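Local structure of protein virB8 (Agrobacterium tumefaciens, 2CC3) at residues A9-S14 and Y112-S117; L15-R20 and S38-P43; R20-Y25 and P43-N48; Q50-F53 and P58-P61; I88-T93 and T133-S138. The protein is a component of the type IV secretion system, thought to act at the bacterial surface in directing T-DNA transfer to plant cells. All coordinates share one frame; numbering follows the deposited sequence.

Interaction 1: residues A9-S14 and Y112-S117; sequences AVVNAS and YEKVTS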
# COMPACT_ATOMS: atom_id res chain seq x y z
N ALA A 9 -14.46 -5.58 -7.02
CA ALA A 9 -13.86 -4.72 -5.97
C ALA A 9 -12.35 -4.87 -5.91
O ALA A 9 -11.60 -3.88 -5.87
CB ALA A 9 -14.50 -4.98 -4.59
N VAL A 10 -11.90 -6.12 -5.92
CA VAL A 10 -10.48 -6.45 -5.96
C VAL A 10 -9.76 -5.87 -7.19
O VAL A 10 -8.66 -5.33 -7.06
CB VAL A 10 -10.29 -7.98 -5.81
CG1 VAL A 10 -8.80 -8.37 -5.83
CG2 VAL A 10 -10.91 -8.42 -4.49
N VAL A 11 -10.36 -5.99 -8.37
CA VAL A 11 -9.81 -5.34 -9.58
C VAL A 11 -9.52 -3.87 -9.36
O VAL A 11 -8.37 -3.42 -9.55
CB VAL A 11 -10.74 -5.48 -10.79
CG1 VAL A 11 -10.19 -4.70 -11.97
CG2 VAL A 11 -10.86 -6.98 -11.21
N ASN A 12 -10.55 -3.14 -8.93
CA ASN A 12 -10.51 -1.67 -8.86
C ASN A 12 -9.48 -1.19 -7.87
O ASN A 12 -8.76 -0.20 -8.11
CB ASN A 12 -11.88 -1.08 -8.50
CG ASN A 12 -12.93 -1.31 -9.57
OD1 ASN A 12 -12.64 -1.66 -10.71
ND2 ASN A 12 -14.18 -1.15 -9.18
N ALA A 13 -9.44 -1.90 -6.74
CA ALA A 13 -8.46 -1.69 -5.71
C ALA A 13 -7.03 -1.98 -6.19
O ALA A 13 -6.12 -1.20 -5.90
CB ALA A 13 -8.82 -2.51 -4.43
N SER A 14 -6.81 -3.08 -6.89
CA SER A 14 -5.40 -3.43 -7.27
C SER A 14 -4.88 -2.48 -8.39
O SER A 14 -3.71 -2.10 -8.40
CB SER A 14 -5.22 -4.90 -7.73
OG SER A 14 -5.83 -5.88 -6.89
N TYR A 112 -5.33 -5.22 -18.34
CA TYR A 112 -4.80 -6.17 -17.38
C TYR A 112 -5.30 -7.54 -17.78
O TYR A 112 -6.32 -7.64 -18.45
CB TYR A 112 -5.27 -5.81 -15.93
CG TYR A 112 -6.78 -5.90 -15.73
CD1 TYR A 112 -7.36 -7.06 -15.24
CD2 TYR A 112 -7.63 -4.82 -16.04
CE1 TYR A 112 -8.71 -7.17 -15.07
CE2 TYR A 112 -9.02 -4.91 -15.84
CZ TYR A 112 -9.54 -6.09 -15.36
OH TYR A 112 -10.90 -6.26 -15.17
N GLU A 113 -4.58 -8.58 -17.36
CA GLU A 113 -5.03 -9.96 -17.43
C GLU A 113 -5.05 -10.55 -16.01
O GLU A 113 -4.49 -10.00 -15.08
CB GLU A 113 -4.09 -10.79 -18.32
CG GLU A 113 -2.74 -11.14 -17.65
CD GLU A 113 -1.60 -11.50 -18.62
OE1 GLU A 113 -0.52 -11.88 -18.14
OE2 GLU A 113 -1.78 -11.41 -19.87
N LYS A 114 -5.72 -11.68 -15.85
CA LYS A 114 -5.58 -12.52 -14.66
C LYS A 114 -4.68 -13.72 -14.92
O LYS A 114 -4.90 -14.46 -15.88
CB LYS A 114 -6.95 -13.03 -14.27
CG LYS A 114 -7.51 -12.23 -13.15
CD LYS A 114 -8.99 -11.96 -13.29
CE LYS A 114 -9.44 -11.13 -12.09
NZ LYS A 114 -9.35 -11.90 -10.78
N VAL A 115 -3.65 -13.89 -14.10
CA VAL A 115 -2.92 -15.16 -14.06
C VAL A 115 -3.44 -16.03 -12.90
O VAL A 115 -3.73 -15.52 -11.80
CB VAL A 115 -1.39 -14.96 -14.01
CG1 VAL A 115 -0.94 -14.07 -15.14
CG2 VAL A 115 -0.94 -14.40 -12.67
N THR A 116 -3.56 -17.33 -13.14
CA THR A 116 -4.04 -18.28 -12.13
C THR A 116 -3.09 -18.52 -10.95
O THR A 116 -3.55 -18.83 -9.84
CB THR A 116 -4.44 -19.64 -12.75
OG1 THR A 116 -3.64 -19.90 -13.91
CG2 THR A 116 -5.91 -19.62 -13.15
N SER A 117 -1.79 -18.37 -11.19
CA SER A 117 -0.81 -18.78 -10.21
C SER A 117 0.23 -17.68 -9.97
O SER A 117 0.63 -16.98 -10.90
CB SER A 117 -0.19 -20.10 -10.66
OG SER A 117 0.80 -19.90 -11.65

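Interaction 2: residues L15-R20 and S38-P43; sequences LWEYVR and SNFSAP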
# COMPACT_ATOMS: atom_id res chain seq x y z
N LEU A 15 -5.78 -2.10 -9.29
CA LEU A 15 -5.43 -1.23 -10.42
C LEU A 15 -5.16 0.18 -9.98
O LEU A 15 -4.22 0.82 -10.47
CB LEU A 15 -6.51 -1.28 -11.51
CG LEU A 15 -6.62 -2.61 -12.28
CD1 LEU A 15 -7.93 -2.68 -13.06
CD2 LEU A 15 -5.45 -2.82 -13.21
N TRP A 16 -5.92 0.63 -8.97
CA TRP A 16 -5.69 1.94 -8.34
C TRP A 16 -4.44 1.98 -7.54
O TRP A 16 -3.68 2.96 -7.56
CB TRP A 16 -6.87 2.35 -7.45
CG TRP A 16 -6.49 3.54 -6.64
CD1 TRP A 16 -6.35 3.59 -5.28
CD2 TRP A 16 -6.12 4.83 -7.13
NE1 TRP A 16 -5.94 4.83 -4.89
CE2 TRP A 16 -5.79 5.62 -6.01
CE3 TRP A 16 -6.04 5.40 -8.41
CZ2 TRP A 16 -5.38 6.96 -6.12
CZ3 TRP A 16 -5.63 6.72 -8.52
CH2 TRP A 16 -5.30 7.48 -7.39
N GLU A 17 -4.20 0.92 -6.79
CA GLU A 17 -2.92 0.79 -6.09
C GLU A 17 -1.76 0.81 -7.11
O GLU A 17 -0.74 1.47 -6.89
CB GLU A 17 -2.91 -0.47 -5.24
CG GLU A 17 -1.62 -0.71 -4.49
CD GLU A 17 -1.49 -2.13 -4.01
OE1 GLU A 17 -2.46 -2.94 -4.17
OE2 GLU A 17 -0.40 -2.44 -3.49
N TYR A 18 -1.94 0.11 -8.23
CA TYR A 18 -0.98 0.19 -9.34
C TYR A 18 -0.74 1.62 -9.75
O TYR A 18 0.40 2.13 -9.71
CB TYR A 18 -1.40 -0.65 -10.55
CG TYR A 18 -0.32 -0.72 -11.64
CD1 TYR A 18 0.69 -1.69 -11.58
CD2 TYR A 18 -0.32 0.17 -12.73
CE1 TYR A 18 1.68 -1.76 -12.57
CE2 TYR A 18 0.65 0.13 -13.70
CZ TYR A 18 1.65 -0.84 -13.63
OH TYR A 18 2.63 -0.89 -14.59
N VAL A 19 -1.81 2.29 -10.15
CA VAL A 19 -1.69 3.71 -10.51
C VAL A 19 -1.00 4.50 -9.41
O VAL A 19 -0.01 5.21 -9.66
CB VAL A 19 -3.08 4.34 -10.79
CG1 VAL A 19 -2.96 5.84 -11.11
CG2 VAL A 19 -3.74 3.61 -11.90
N ARG A 20 -1.51 4.39 -8.18
CA ARG A 20 -0.99 5.21 -7.12
C ARG A 20 0.52 4.96 -6.95
O ARG A 20 1.30 5.91 -6.85
CB ARG A 20 -1.76 4.93 -5.82
CG ARG A 20 -1.37 5.77 -4.63
CD ARG A 20 -2.01 5.23 -3.31
NE ARG A 20 -1.41 3.97 -2.83
CZ ARG A 20 -0.36 3.87 -1.98
NH1 ARG A 20 0.25 4.94 -1.46
NH2 ARG A 20 0.07 2.66 -1.64
N SER A 38 6.79 -3.11 -10.57
CA SER A 38 7.49 -4.07 -11.49
C SER A 38 6.89 -5.47 -11.50
O SER A 38 6.79 -6.10 -12.54
CB SER A 38 8.98 -4.18 -11.11
OG SER A 38 9.62 -2.90 -11.07
N ASN A 39 6.51 -5.97 -10.32
CA ASN A 39 5.98 -7.33 -10.20
C ASN A 39 4.59 -7.51 -10.80
O ASN A 39 4.22 -8.58 -11.27
CB ASN A 39 5.97 -7.76 -8.73
CG ASN A 39 7.36 -8.02 -8.21
OD1 ASN A 39 8.20 -8.56 -8.93
ND2 ASN A 39 7.62 -7.66 -6.96
N PHE A 40 3.83 -6.42 -10.75
CA PHE A 40 2.48 -6.33 -11.27
C PHE A 40 2.40 -6.22 -12.82
O PHE A 40 1.32 -6.32 -13.40
CB PHE A 40 1.84 -5.04 -10.71
CG PHE A 40 0.93 -5.23 -9.49
CD1 PHE A 40 1.41 -5.01 -8.19
CD2 PHE A 40 -0.42 -5.54 -9.65
CE1 PHE A 40 0.57 -5.15 -7.05
CE2 PHE A 40 -1.27 -5.68 -8.52
CZ PHE A 40 -0.77 -5.48 -7.23
N SER A 41 3.54 -5.96 -13.49
CA SER A 41 3.54 -5.59 -14.91
C SER A 41 4.11 -6.68 -15.81
O SER A 41 5.14 -7.26 -15.49
CB SER A 41 4.38 -4.34 -15.08
OG SER A 41 3.87 -3.30 -14.26
N ALA A 42 3.46 -6.92 -16.95
CA ALA A 42 3.99 -7.82 -17.97
C ALA A 42 5.24 -7.15 -18.58
O ALA A 42 5.42 -5.95 -18.41
CB ALA A 42 2.92 -8.13 -19.02
N PRO A 43 6.17 -7.95 -19.15
CA PRO A 43 7.51 -7.53 -19.62
C PRO A 43 7.70 -6.13 -20.23
O PRO A 43 8.60 -5.41 -19.80
CB PRO A 43 7.86 -8.65 -20.61
CG PRO A 43 7.36 -9.85 -19.94
CD PRO A 43 6.02 -9.41 -19.27

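Interaction 3: residues R20-Y25 and P43-N48; sequences RLRESY and PMVRQN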
# COMPACT_ATOMS: atom_id res chain seq x y z
N ARG A 20 -1.51 4.39 -8.18
CA ARG A 20 -0.99 5.21 -7.12
C ARG A 20 0.52 4.96 -6.95
O ARG A 20 1.30 5.91 -6.85
CB ARG A 20 -1.76 4.93 -5.82
CG ARG A 20 -1.37 5.77 -4.63
CD ARG A 20 -2.01 5.23 -3.31
NE ARG A 20 -1.41 3.97 -2.83
CZ ARG A 20 -0.36 3.87 -1.98
NH1 ARG A 20 0.25 4.94 -1.46
NH2 ARG A 20 0.07 2.66 -1.64
N LEU A 21 0.92 3.69 -6.86
CA LEU A 21 2.34 3.35 -6.64
C LEU A 21 3.22 3.81 -7.82
O LEU A 21 4.35 4.24 -7.63
CB LEU A 21 2.53 1.84 -6.38
CG LEU A 21 2.13 1.23 -5.02
CD1 LEU A 21 2.05 -0.26 -5.15
CD2 LEU A 21 3.06 1.57 -3.85
N ARG A 22 2.68 3.74 -9.02
CA ARG A 22 3.45 4.08 -10.21
C ARG A 22 3.57 5.60 -10.42
O ARG A 22 4.62 6.07 -10.88
CB ARG A 22 2.88 3.35 -11.44
CG ARG A 22 3.55 3.78 -12.72
CD ARG A 22 3.34 2.82 -13.88
NE ARG A 22 4.14 3.29 -15.02
CZ ARG A 22 4.33 2.59 -16.13
NH1 ARG A 22 3.79 1.38 -16.25
NH2 ARG A 22 5.06 3.08 -17.10
N GLU A 23 2.54 6.36 -10.05
CA GLU A 23 2.47 7.77 -10.39
C GLU A 23 2.84 8.69 -9.21
O GLU A 23 3.09 9.89 -9.40
CB GLU A 23 1.08 8.12 -10.97
CG GLU A 23 0.64 7.28 -12.20
CD GLU A 23 1.61 7.38 -13.39
OE1 GLU A 23 2.37 8.38 -13.45
OE2 GLU A 23 1.61 6.47 -14.26
N SER A 24 2.83 8.12 -8.00
CA SER A 24 3.31 8.77 -6.78
C SER A 24 4.83 8.78 -6.76
O SER A 24 5.45 8.00 -7.48
CB SER A 24 2.84 7.99 -5.56
OG SER A 24 1.71 8.59 -5.01
N TYR A 25 5.42 9.65 -5.95
CA TYR A 25 6.87 9.59 -5.68
C TYR A 25 7.25 10.09 -4.30
O TYR A 25 6.87 11.18 -3.88
CB TYR A 25 7.73 10.37 -6.70
CG TYR A 25 9.21 10.35 -6.33
CD1 TYR A 25 9.97 9.19 -6.54
CD2 TYR A 25 9.84 11.44 -5.73
CE1 TYR A 25 11.30 9.13 -6.18
CE2 TYR A 25 11.18 11.38 -5.37
CZ TYR A 25 11.90 10.21 -5.61
OH TYR A 25 13.24 10.08 -5.30
N PRO A 43 6.17 -7.95 -19.15
CA PRO A 43 7.51 -7.53 -19.62
C PRO A 43 7.70 -6.13 -20.23
O PRO A 43 8.60 -5.41 -19.80
CB PRO A 43 7.86 -8.65 -20.61
CG PRO A 43 7.36 -9.85 -19.94
CD PRO A 43 6.02 -9.41 -19.27
N MET A 44 6.90 -5.71 -21.18
CA MET A 44 7.09 -4.39 -21.80
C MET A 44 6.68 -3.23 -20.89
O MET A 44 7.37 -2.20 -20.79
CB MET A 44 6.28 -4.31 -23.07
CG MET A 44 6.29 -5.59 -23.82
SD MET A 44 6.48 -5.11 -25.52
CE MET A 44 8.08 -4.37 -25.43
N VAL A 45 5.55 -3.41 -20.23
CA VAL A 45 5.08 -2.47 -19.21
C VAL A 45 6.17 -2.34 -18.14
O VAL A 45 6.59 -1.24 -17.81
CB VAL A 45 3.70 -2.95 -18.67
CG1 VAL A 45 3.18 -2.04 -17.54
CG2 VAL A 45 2.75 -2.94 -19.78
N ARG A 46 6.70 -3.47 -17.65
CA ARG A 46 7.76 -3.41 -16.65
C ARG A 46 8.97 -2.61 -17.15
O ARG A 46 9.57 -1.83 -16.40
CB ARG A 46 8.19 -4.82 -16.26
CG ARG A 46 9.02 -4.90 -14.99
CD ARG A 46 9.83 -6.20 -14.87
NE ARG A 46 9.29 -7.31 -15.67
CZ ARG A 46 8.32 -8.15 -15.28
NH1 ARG A 46 7.74 -8.04 -14.09
NH2 ARG A 46 7.94 -9.11 -16.09
N GLN A 47 9.31 -2.80 -18.42
CA GLN A 47 10.48 -2.16 -18.99
C GLN A 47 10.26 -0.68 -19.25
O GLN A 47 11.14 0.12 -18.98
CB GLN A 47 10.92 -2.90 -20.25
CG GLN A 47 11.52 -4.23 -19.91
CD GLN A 47 11.39 -5.23 -21.03
OE1 GLN A 47 10.45 -5.17 -21.82
NE2 GLN A 47 12.32 -6.17 -21.09
N ASN A 48 9.09 -0.31 -19.77
CA ASN A 48 8.71 1.10 -19.89
C ASN A 48 8.80 1.82 -18.54
O ASN A 48 9.39 2.89 -18.43
CB ASN A 48 7.30 1.22 -20.48
CG ASN A 48 6.84 2.67 -20.67
OD1 ASN A 48 5.82 3.09 -20.11
ND2 ASN A 48 7.58 3.43 -21.48
O HOH W 1 3.73 1.00 -19.30

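Interaction 4: residues Q50-F53 and P58-P61; sequences QQFF and PTSP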
# COMPACT_ATOMS: atom_id res chain seq x y z
N GLN A 50 10.46 0.90 -15.74
CA GLN A 50 11.82 0.87 -15.21
C GLN A 50 12.79 1.83 -15.90
O GLN A 50 13.63 2.44 -15.22
CB GLN A 50 12.36 -0.57 -15.21
CG GLN A 50 11.67 -1.45 -14.17
CD GLN A 50 12.24 -2.87 -14.06
OE1 GLN A 50 12.83 -3.39 -15.00
NE2 GLN A 50 12.01 -3.50 -12.91
N GLN A 51 12.65 1.97 -17.22
CA GLN A 51 13.49 2.87 -18.00
C GLN A 51 13.18 4.34 -17.69
O GLN A 51 14.06 5.19 -17.74
CB GLN A 51 13.33 2.59 -19.50
CG GLN A 51 14.64 2.72 -20.30
CD GLN A 51 15.04 4.17 -20.51
OE1 GLN A 51 14.19 5.06 -20.67
NE2 GLN A 51 16.35 4.43 -20.50
N PHE A 52 11.92 4.61 -17.37
CA PHE A 52 11.52 5.93 -16.95
C PHE A 52 12.01 6.25 -15.52
O PHE A 52 12.67 7.27 -15.28
CB PHE A 52 10.00 6.12 -17.06
CG PHE A 52 9.51 7.31 -16.31
CD1 PHE A 52 9.85 8.59 -16.75
CD2 PHE A 52 8.80 7.17 -15.12
CE1 PHE A 52 9.46 9.69 -16.04
CE2 PHE A 52 8.40 8.29 -14.40
CZ PHE A 52 8.72 9.54 -14.87
N PHE A 53 11.71 5.36 -14.60
CA PHE A 53 12.06 5.54 -13.20
C PHE A 53 13.56 5.52 -12.88
O PHE A 53 14.02 6.31 -12.04
CB PHE A 53 11.35 4.49 -12.34
CG PHE A 53 11.15 4.92 -10.93
CD1 PHE A 53 10.18 5.86 -10.61
CD2 PHE A 53 11.94 4.40 -9.92
CE1 PHE A 53 10.00 6.26 -9.32
CE2 PHE A 53 11.76 4.80 -8.62
CZ PHE A 53 10.80 5.73 -8.31
N PRO A 58 17.20 11.60 -16.89
CA PRO A 58 17.27 12.95 -16.32
C PRO A 58 15.90 13.51 -15.94
O PRO A 58 15.82 14.49 -15.21
CB PRO A 58 17.87 13.78 -17.46
CG PRO A 58 17.51 13.02 -18.69
CD PRO A 58 17.59 11.58 -18.31
N THR A 59 14.83 12.88 -16.44
CA THR A 59 13.45 13.27 -16.13
C THR A 59 12.75 12.37 -15.10
O THR A 59 11.57 12.57 -14.76
CB THR A 59 12.55 13.41 -17.41
OG1 THR A 59 12.50 12.17 -18.11
CG2 THR A 59 13.08 14.47 -18.36
N SER A 60 13.47 11.37 -14.58
CA SER A 60 12.96 10.54 -13.50
C SER A 60 12.60 11.41 -12.30
O SER A 60 13.30 12.39 -12.00
CB SER A 60 13.99 9.49 -13.07
OG SER A 60 13.57 8.85 -11.86
N PRO A 61 11.51 11.05 -11.59
CA PRO A 61 11.18 11.76 -10.33
C PRO A 61 12.35 11.72 -9.33
O PRO A 61 12.54 12.67 -8.57
CB PRO A 61 9.97 10.98 -9.79
CG PRO A 61 9.99 9.65 -10.54
CD PRO A 61 10.53 9.99 -11.90

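Interaction 5: residues I88-T93 and T133-S138; sequences IRYKRT and TSYQTS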
# COMPACT_ATOMS: atom_id res chain seq x y z
N ILE A 88 -8.68 5.25 -15.44
CA ILE A 88 -8.64 5.81 -14.09
C ILE A 88 -8.24 7.27 -14.12
O ILE A 88 -7.10 7.59 -14.48
CB ILE A 88 -7.64 5.04 -13.20
CG1 ILE A 88 -8.06 3.58 -13.08
CG2 ILE A 88 -7.54 5.70 -11.82
CD1 ILE A 88 -7.09 2.73 -12.34
N ARG A 89 -9.17 8.14 -13.70
CA ARG A 89 -8.92 9.56 -13.61
C ARG A 89 -8.38 9.86 -12.21
O ARG A 89 -8.92 9.35 -11.24
CB ARG A 89 -10.21 10.34 -13.84
CG ARG A 89 -10.00 11.79 -14.24
CD ARG A 89 -10.33 12.05 -15.72
NE ARG A 89 -9.65 13.25 -16.23
CZ ARG A 89 -10.02 14.50 -15.98
NH1 ARG A 89 -11.04 14.79 -15.19
NH2 ARG A 89 -9.33 15.49 -16.49
N TYR A 90 -7.31 10.66 -12.12
CA TYR A 90 -6.70 10.97 -10.84
C TYR A 90 -6.10 12.33 -10.91
O TYR A 90 -5.74 12.79 -11.97
CB TYR A 90 -5.63 9.92 -10.42
CG TYR A 90 -4.46 9.77 -11.37
CD1 TYR A 90 -3.27 10.43 -11.15
CD2 TYR A 90 -4.56 8.96 -12.50
CE1 TYR A 90 -2.22 10.32 -12.03
CE2 TYR A 90 -3.53 8.83 -13.37
CZ TYR A 90 -2.35 9.52 -13.15
OH TYR A 90 -1.30 9.38 -14.04
N LYS A 91 -6.02 12.98 -9.75
CA LYS A 91 -5.34 14.25 -9.58
C LYS A 91 -3.96 14.00 -9.05
O LYS A 91 -3.78 13.20 -8.11
CB LYS A 91 -6.12 15.10 -8.58
CG LYS A 91 -5.48 16.45 -8.24
CD LYS A 91 -6.50 17.32 -7.51
CE LYS A 91 -5.86 18.52 -6.79
NZ LYS A 91 -5.82 18.38 -5.29
N ARG A 92 -2.99 14.72 -9.62
CA ARG A 92 -1.59 14.56 -9.25
C ARG A 92 -1.02 15.88 -8.73
O ARG A 92 -1.09 16.90 -9.40
CB ARG A 92 -0.81 14.07 -10.46
CG ARG A 92 0.40 13.20 -10.14
CD ARG A 92 1.65 13.94 -10.47
NE ARG A 92 2.53 13.19 -11.35
CZ ARG A 92 3.24 13.72 -12.35
NH1 ARG A 92 3.17 15.02 -12.64
NH2 ARG A 92 4.02 12.93 -13.08
N THR A 93 -0.45 15.84 -7.53
CA THR A 93 0.02 17.03 -6.86
C THR A 93 1.52 16.94 -6.69
O THR A 93 2.04 15.97 -6.13
CB THR A 93 -0.65 17.16 -5.48
OG1 THR A 93 -2.07 16.98 -5.61
CG2 THR A 93 -0.36 18.49 -4.87
N THR A 133 -0.76 -5.50 -18.60
CA THR A 133 -0.24 -5.84 -19.95
C THR A 133 -0.09 -4.66 -20.92
O THR A 133 0.70 -4.72 -21.89
CB THR A 133 -1.14 -6.89 -20.61
OG1 THR A 133 -2.51 -6.43 -20.61
CG2 THR A 133 -1.05 -8.18 -19.85
N SER A 134 -0.87 -3.60 -20.68
CA SER A 134 -0.67 -2.29 -21.29
C SER A 134 -1.01 -1.13 -20.34
O SER A 134 -1.95 -1.21 -19.53
CB SER A 134 -1.44 -2.18 -22.61
OG SER A 134 -1.23 -0.89 -23.16
N TYR A 135 -0.24 -0.06 -20.44
CA TYR A 135 -0.37 1.10 -19.57
C TYR A 135 0.12 2.38 -20.23
O TYR A 135 1.29 2.50 -20.56
CB TYR A 135 0.48 0.95 -18.33
CG TYR A 135 0.26 2.06 -17.32
CD1 TYR A 135 -0.79 1.98 -16.40
CD2 TYR A 135 1.11 3.19 -17.28
CE1 TYR A 135 -0.98 2.99 -15.44
CE2 TYR A 135 0.91 4.18 -16.35
CZ TYR A 135 -0.13 4.06 -15.41
OH TYR A 135 -0.37 5.04 -14.45
N GLN A 136 -0.78 3.35 -20.32
CA GLN A 136 -0.47 4.68 -20.82
C GLN A 136 -1.19 5.70 -19.96
O GLN A 136 -2.29 5.46 -19.45
CB GLN A 136 -0.95 4.83 -22.28
CG GLN A 136 -0.28 3.90 -23.30
CD GLN A 136 -0.89 2.49 -23.36
OE1 GLN A 136 -2.11 2.31 -23.21
NE2 GLN A 136 -0.03 1.47 -23.57
N THR A 137 -0.59 6.86 -19.78
CA THR A 137 -1.28 7.89 -19.07
C THR A 137 -1.18 9.23 -19.77
O THR A 137 -0.23 9.51 -20.48
CB THR A 137 -0.88 7.92 -17.58
OG1 THR A 137 -1.65 8.93 -16.91
CG2 THR A 137 0.64 8.14 -17.39
N SER A 138 -2.22 10.03 -19.63
CA SER A 138 -2.26 11.30 -20.32
C SER A 138 -2.72 12.38 -19.37
O SER A 138 -3.76 12.26 -18.73
CB SER A 138 -3.20 11.18 -21.51
OG SER A 138 -4.28 10.33 -21.15

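Interaction 1: residues A9-S14 and Y112-S117
A chi1 of 175° swings CG1 of Val11 away from the main-chain nitrogen, and Tyr112 has its ring tucked between its own backbone N and carbonyl carbon (chi1 64°); these two choices bring the methyl group to the phenol end of the ring. CG1 of Val11 lies 3.6 Å from OH and 3.7 Å from CZ of Tyr112, approaching the ring obliquely, and the two side chains cross at about a right angle. The second methyl, CG2 of Val11, stays 4.0 Å from the same OH and looks toward Lys114, whose CE is 4.5 Å from it. Lys114 passes by with its aliphatic part, and its NZ forms a salt bridge with Glu7. Inside helix 6-23, Ser14 OG donates to Val10 O at 2.9 Å. The contact lays the first half of the long N-terminal helix against the end of strand 102-114, beside a region where Val10 packs on Val10 of the second subunit. No hydrogen bond joins the two segments: the contact is van der Waals packing of the valine methyls against CZ and OH of the phenol, with Lys114 CE at the margin.

Interaction 2: residues L15-R20 and S38-P43
Tyr18 and Phe40 run past each other in opposite directions, so that the tyrosine ring lies alongside the base of the phenylalanine instead of stacking on it. The closest approach is CD1 of Tyr18 to CB of Phe40, 3.6 Å, with CB near the plane of the tyrosine ring at its edge; CG of Phe40 follows at 4.1 Å from the same CD1. A chi1 of -172° makes Tyr18 project outward from the helix, and its hydroxyl reaches Ser41. There OH of Tyr18 donates to OG of Ser41 at 2.7 Å, and OG sits at the ring edge, in its plane. Helix 6-23 is the long helix of a domain in the NTF2 clan; here the end of helix 30-39 and the turn after it rest on it. Trp16 and Val19 turn toward strand 85-96, and the Tyr18 ring also meets Tyr135 edge to face. Ser41 OG is linked further, bonding Val37 O, one helical turn back. The end of Glu17 approaches Phe40 obliquely, OE1 4.3 Å from CZ, with a molecule of methylpentanediol, probably from the crystallisation liquor, about 4 Å from the glutamate side chain.

Interaction 3: residues R20-Y25 and P43-N48
Arg22 brings the edge of its guanidinium against Val45 and Asn48 in the first half of helix 43-53, meeting the valine with one nitrogen and the asparagine with the other. The arginine leaves its helix with chi1 at 174° and stays extended as far as NE, which lets it span a wide gap: the nearest CA atoms of 20-25 and 43-48, those of Arg22 and Arg46, are 10.8 Å apart. NH1 of Arg22 lies 3.7 Å from CG1 of Val45, which sits in the guanidinium plane. NH2 of Arg22 donates to OD1 of Asn48 at 3.1 Å, but the N-H...O angle of 134° makes this a weak bond; the guanidinium and amide planes are 49° apart. A water bridges the same two side chains, accepting from NH1 of Arg22 at 3.1 Å and donating to OD1 of Asn48, also at 3.1 Å. Within this domain of the NTF2 clan, the contact joins the C-terminal end of the long helix 6-23, which gives way to non-helical backbone at Ser24, to the first half of helix 43-53. NH1 also hydrogen-bonds Tyr18 OH, so the water and this phenol share one nitrogen. The arginine packs on Tyr135 of strand 130-139 too, which Val45 touches as well.

Interaction 4: residues Q50-F53 and P58-P61
The rings of Phe52 and Phe53 both meet the pyrrolidine of Pro61, each obliquely and at a different carbon. CZ of Phe52 is 3.5 Å from CD of Pro61, whereas CE1 of Phe53 is 3.6 Å from CG of Pro61; the proline crosses Phe53 at about a right angle. The motif is an N-capped helix start: the loop after helix 43-53 brings Ser60 to the N-cap position of helix 61-64, with Pro61 as its first residue. Phe52 also meets the loop obliquely, its CE1 3.8 Å from the carbonyl oxygen of Thr59, and the ring lies at the surface, while Phe53 is buried and meets the ring of Tyr49. Tyr25 completes the apolar cluster by touching both Phe53 and Pro61. The last carbonyls of the outgoing helix are taken up by the loop and the next helix: Asn57 bonds Phe52 O, and Gln62 bonds Phe53 O through its side chain. With chi1 at 170°, Ser60 serves both helices, since its OG caps Gln62 N and donates to Phe53 O at 2.6 Å. This hydroxyl approaches at a C=O...O angle of 127°, 36° above the carbonyl plane.

Interaction 5: residues I88-T93 and T133-S138
Tyr90 and Thr137 lie on strands 85-96 and 130-139, which run in the same sense with strand 102-114 between them, so that no backbone bond joins the two segments and only side chains reach across. Tyr90 does most of the reaching. Its ring sits between its backbone N and carbonyl carbon (chi1 60°), and from there leans over the intervening strand, where it meets Trp106 with ring planes about 10° apart. At the far end OH of Tyr90 forms a 2.9 Å hydrogen bond with OG1 of Thr137, and either hydroxyl could be the donor. OG1 lies near the plane of the phenol ring, at its edge, and the two side chains cross at about a right angle. CB of Thr137 comes to 3.9 Å from the same OH. A weak bond from Thr137 OG1 to Thr107 O, on the strand between, gives this hydroxyl a second partner.

Tyr135 approaches only loosely: its OH is 4.5 Å from that of Tyr90 and is bonded instead to Glu23 OE2 at the end of helix 6-23. Along the strand, Gln136 NE2 donates to Ser134 OG at 2.7 Å with an N-H...O angle of 159°, the oxygen lying nearly in the amide plane. At Thr133 and Ser134, which both face Arg111, the chain makes a classic beta bulge. Side chains spanning a middle strand fit the curved four-stranded antiparallel sheet of this NTF2-clan domain, which carries the long helix on its inner surface.

Helix 6-23 takes part in interactions 1, 2 and 3, in that order along its length, so one long helix meets the end of strand 102-114, the turn after helix 30-39 and helix 43-53 in succession. Interactions 2 and 3 are centred about 6 Å apart and their segments alternate along the chain; both are nested, like interaction 4, within the span closed by interaction 1. Interaction 4 uses helix 43-53; its centre lies about 26 Å from that of interaction 1, on the opposite side of the chain's centre. Interaction 5, in the sheet, touches interactions 1, 2 and 3. Helices and sheet thus form one compact periplasmic domain, and segments of interactions 1, 2 and 3 also reach the second subunit of the homodimer.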